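Local coordinates for hypothetical protein, IPT/TIG domain protein (Bacteroides ovatus, PDB 4HW6), which is of unknown function but, as a putative carbohydrate-binding protein with an IPT/TIG domain and a six-bladed beta-propeller, probably assists nutrient binding, at residues F416-C421 and R427-E432. Sequence-based numbering, arbitrary orientation. Where two conformers were deposited one is given.
Sequences FYIGDC and RKIAPE
D420 holds its carboxylate trans to its own backbone N (chi1 -169°), while the R427 chain, with CG beside its backbone N, bends at chi2 and chi3 and curls back to meet it. The resulting salt bridge runs from R427 NH1 to D420 OD2 at 2.6 Å. OD2 lies in the guanidinium plane, but NH1 reaches it on the anti side and out of the carboxylate plane, the two planes being 32° apart. Beneath the charged ends, D420 CB rests on R427 CG at 3.5 Å. N423 ND2 also bonds OD2, and the arginine is further held by L400 O at NH1 and by D392 at NH2. A leucine in place of R427 would probably leave the buried carboxylate of D420, and that of D392, without their shared positive partner.

Further along the strands, F416 and I429 form one hydrogen-bonded antiparallel pair and I418 and R427 another; in the latter, both N-to-O bonds measure 2.8 Å. On the face these residues share, F416 CB lies 4.0 Å from I429 CB, and I418 CG1 meets I429 CD1 at 4.1 Å. Y417 and K428, a non-hydrogen-bonded pair, occupy the other face. The extended lysine chain passes the Y417 ring with CD 4.3 Å from CE1; one water donates to Y417 OH and makes a weak bond with K428 NZ, while D410 is the hydroxyl's protein partner. The pairing is that of a beta hairpin within an antiparallel sheet, a blade of the beta-propeller that strand 109-115 completes from earlier in the chain.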
loop_
_atom_site.group_PDB
_atom_site.type_symbol
_atom_site.label_atom_id
_atom_site.label_comp_id
_atom_site.label_asym_id
_atom_site.label_seq_id
_atom_site.Cartn_x
_atom_site.Cartn_y
_atom_site.Cartn_z
ATOM N N PHE A 416 0.453 -0.010 -3.445
ATOM C CA PHE A 416 -0.075 -0.715 -2.301
ATOM C C PHE A 416 0.295 -2.204 -2.374
ATOM O O PHE A 416 0.324 -2.787 -3.474
ATOM C CB PHE A 416 -1.597 -0.667 -2.268
ATOM C CG PHE A 416 -2.171 0.687 -1.982
ATOM C CD1 PHE A 416 -2.461 1.554 -3.007
ATOM C CD2 PHE A 416 -2.439 1.076 -0.677
ATOM C CE1 PHE A 416 -3.007 2.799 -2.752
ATOM C CE2 PHE A 416 -2.983 2.334 -0.417
ATOM C CZ PHE A 416 -3.268 3.176 -1.448
ATOM N N TYR A 417 0.495 -2.820 -1.210
ATOM C CA TYR A 417 0.509 -4.291 -1.075
ATOM C C TYR A 417 -0.731 -4.670 -0.274
ATOM O O TYR A 417 -1.039 -4.030 0.741
ATOM C CB TYR A 417 1.785 -4.829 -0.392
ATOM C CG TYR A 417 3.023 -4.352 -1.092
ATOM C CD1 TYR A 417 3.255 -4.670 -2.427
ATOM C CD2 TYR A 417 3.942 -3.544 -0.436
ATOM C CE1 TYR A 417 4.352 -4.164 -3.093
ATOM C CE2 TYR A 417 5.049 -3.054 -1.086
ATOM C CZ TYR A 417 5.259 -3.372 -2.408
ATOM O OH TYR A 417 6.351 -2.844 -3.048
ATOM N N ILE A 418 -1.448 -5.681 -0.749
ATOM C CA ILE A 418 -2.648 -6.189 -0.118
ATOM C C ILE A 418 -2.450 -7.657 0.230
ATOM O O ILE A 418 -2.097 -8.458 -0.645
ATOM C CB ILE A 418 -3.864 -6.122 -1.071
ATOM C CG1 ILE A 418 -4.026 -4.702 -1.661
ATOM C CG2 ILE A 418 -5.138 -6.614 -0.357
ATOM C CD1 ILE A 418 -4.339 -3.628 -0.644
ATOM N N GLY A 419 -2.682 -8.004 1.495
ATOM C CA GLY A 419 -2.659 -9.386 1.930
ATOM C C GLY A 419 -4.009 -9.990 1.653
ATOM O O GLY A 419 -4.993 -9.755 2.381
ATOM N N ASP A 420 -4.057 -10.758 0.578
ATOM C CA ASP A 420 -5.289 -11.311 0.045
ATOM C C ASP A 420 -5.400 -12.738 0.579
ATOM O O ASP A 420 -5.001 -13.705 -0.069
ATOM C CB ASP A 420 -5.200 -11.237 -1.468
ATOM C CG ASP A 420 -6.500 -11.539 -2.170
ATOM O OD1 ASP A 420 -7.548 -11.475 -1.523
ATOM O OD2 ASP A 420 -6.452 -11.746 -3.413
ATOM N N CYS A 421 -5.961 -12.840 1.789
ATOM C CA CYS A 421 -5.761 -14.011 2.630
ATOM C C CYS A 421 -6.220 -15.335 2.055
ATOM O O CYS A 421 -5.469 -16.291 2.114
ATOM C CB CYS A 421 -6.376 -13.814 4.015
ATOM S SG CYS A 421 -5.354 -12.697 4.959
ATOM N N ARG A 427 -0.991 -9.142 -3.128
ATOM C CA ARG A 427 -1.388 -8.466 -4.349
ATOM C C ARG A 427 -0.779 -7.055 -4.320
ATOM O O ARG A 427 -0.432 -6.530 -3.253
ATOM C CB ARG A 427 -2.906 -8.376 -4.454
ATOM C CG ARG A 427 -3.671 -9.682 -4.264
ATOM C CD ARG A 427 -3.518 -10.642 -5.422
ATOM N NE ARG A 427 -4.255 -10.255 -6.625
ATOM C CZ ARG A 427 -5.581 -10.286 -6.781
ATOM N NH1 ARG A 427 -6.385 -10.734 -5.853
ATOM N NH2 ARG A 427 -6.105 -9.906 -7.925
ATOM N N LYS A 428 -0.602 -6.479 -5.497
ATOM C CA LYS A 428 -0.093 -5.115 -5.631
ATOM C C LYS A 428 -1.105 -4.246 -6.368
ATOM O O LYS A 428 -1.743 -4.696 -7.319
ATOM C CB LYS A 428 1.233 -5.147 -6.360
ATOM C CG LYS A 428 1.904 -3.805 -6.625
ATOM C CD LYS A 428 3.277 -4.103 -7.239
ATOM C CE LYS A 428 3.907 -2.926 -7.922
ATOM N NZ LYS A 428 5.214 -3.359 -8.529
ATOM N N ILE A 429 -1.276 -3.009 -5.901
ATOM C CA ILE A 429 -2.060 -2.015 -6.648
ATOM C C ILE A 429 -1.104 -0.896 -7.042
ATOM O O ILE A 429 -0.499 -0.260 -6.182
ATOM C CB ILE A 429 -3.255 -1.442 -5.842
ATOM C CG1 ILE A 429 -4.189 -2.560 -5.351
ATOM C CG2 ILE A 429 -4.017 -0.432 -6.711
ATOM C CD1 ILE A 429 -5.350 -2.073 -4.493
ATOM N N ALA A 430 -0.960 -0.662 -8.339
ATOM C CA ALA A 430 -0.002 0.296 -8.867
ATOM C C ALA A 430 -0.414 0.635 -10.293
ATOM O O ALA A 430 -1.283 -0.038 -10.873
ATOM C CB ALA A 430 1.418 -0.310 -8.891
ATOM N N PRO A 431 0.221 1.661 -10.872
ATOM C CA PRO A 431 0.031 1.947 -12.291
ATOM C C PRO A 431 0.360 0.752 -13.164
ATOM O O PRO A 431 1.329 0.030 -12.897
ATOM C CB PRO A 431 1.038 3.063 -12.566
ATOM C CG PRO A 431 1.286 3.709 -11.264
ATOM C CD PRO A 431 1.094 2.648 -10.212
ATOM N N GLU A 432 -0.452 0.532 -14.190
ATOM C CA GLU A 432 -0.236 -0.500 -15.194
ATOM C C GLU A 432 1.095 -0.259 -15.892
ATOM O O GLU A 432 1.388 0.881 -16.195
ATOM C CB GLU A 432 -1.352 -0.411 -16.246
ATOM C CG GLU A 432 -1.446 0.954 -16.937
ATOM C CD GLU A 432 -2.647 1.081 -17.842
ATOM O OE1 GLU A 432 -3.084 0.068 -18.393
ATOM O OE2 GLU A 432 -3.144 2.208 -18.012
HETATM O O HOH W 1 7.007 -3.510 -5.666
#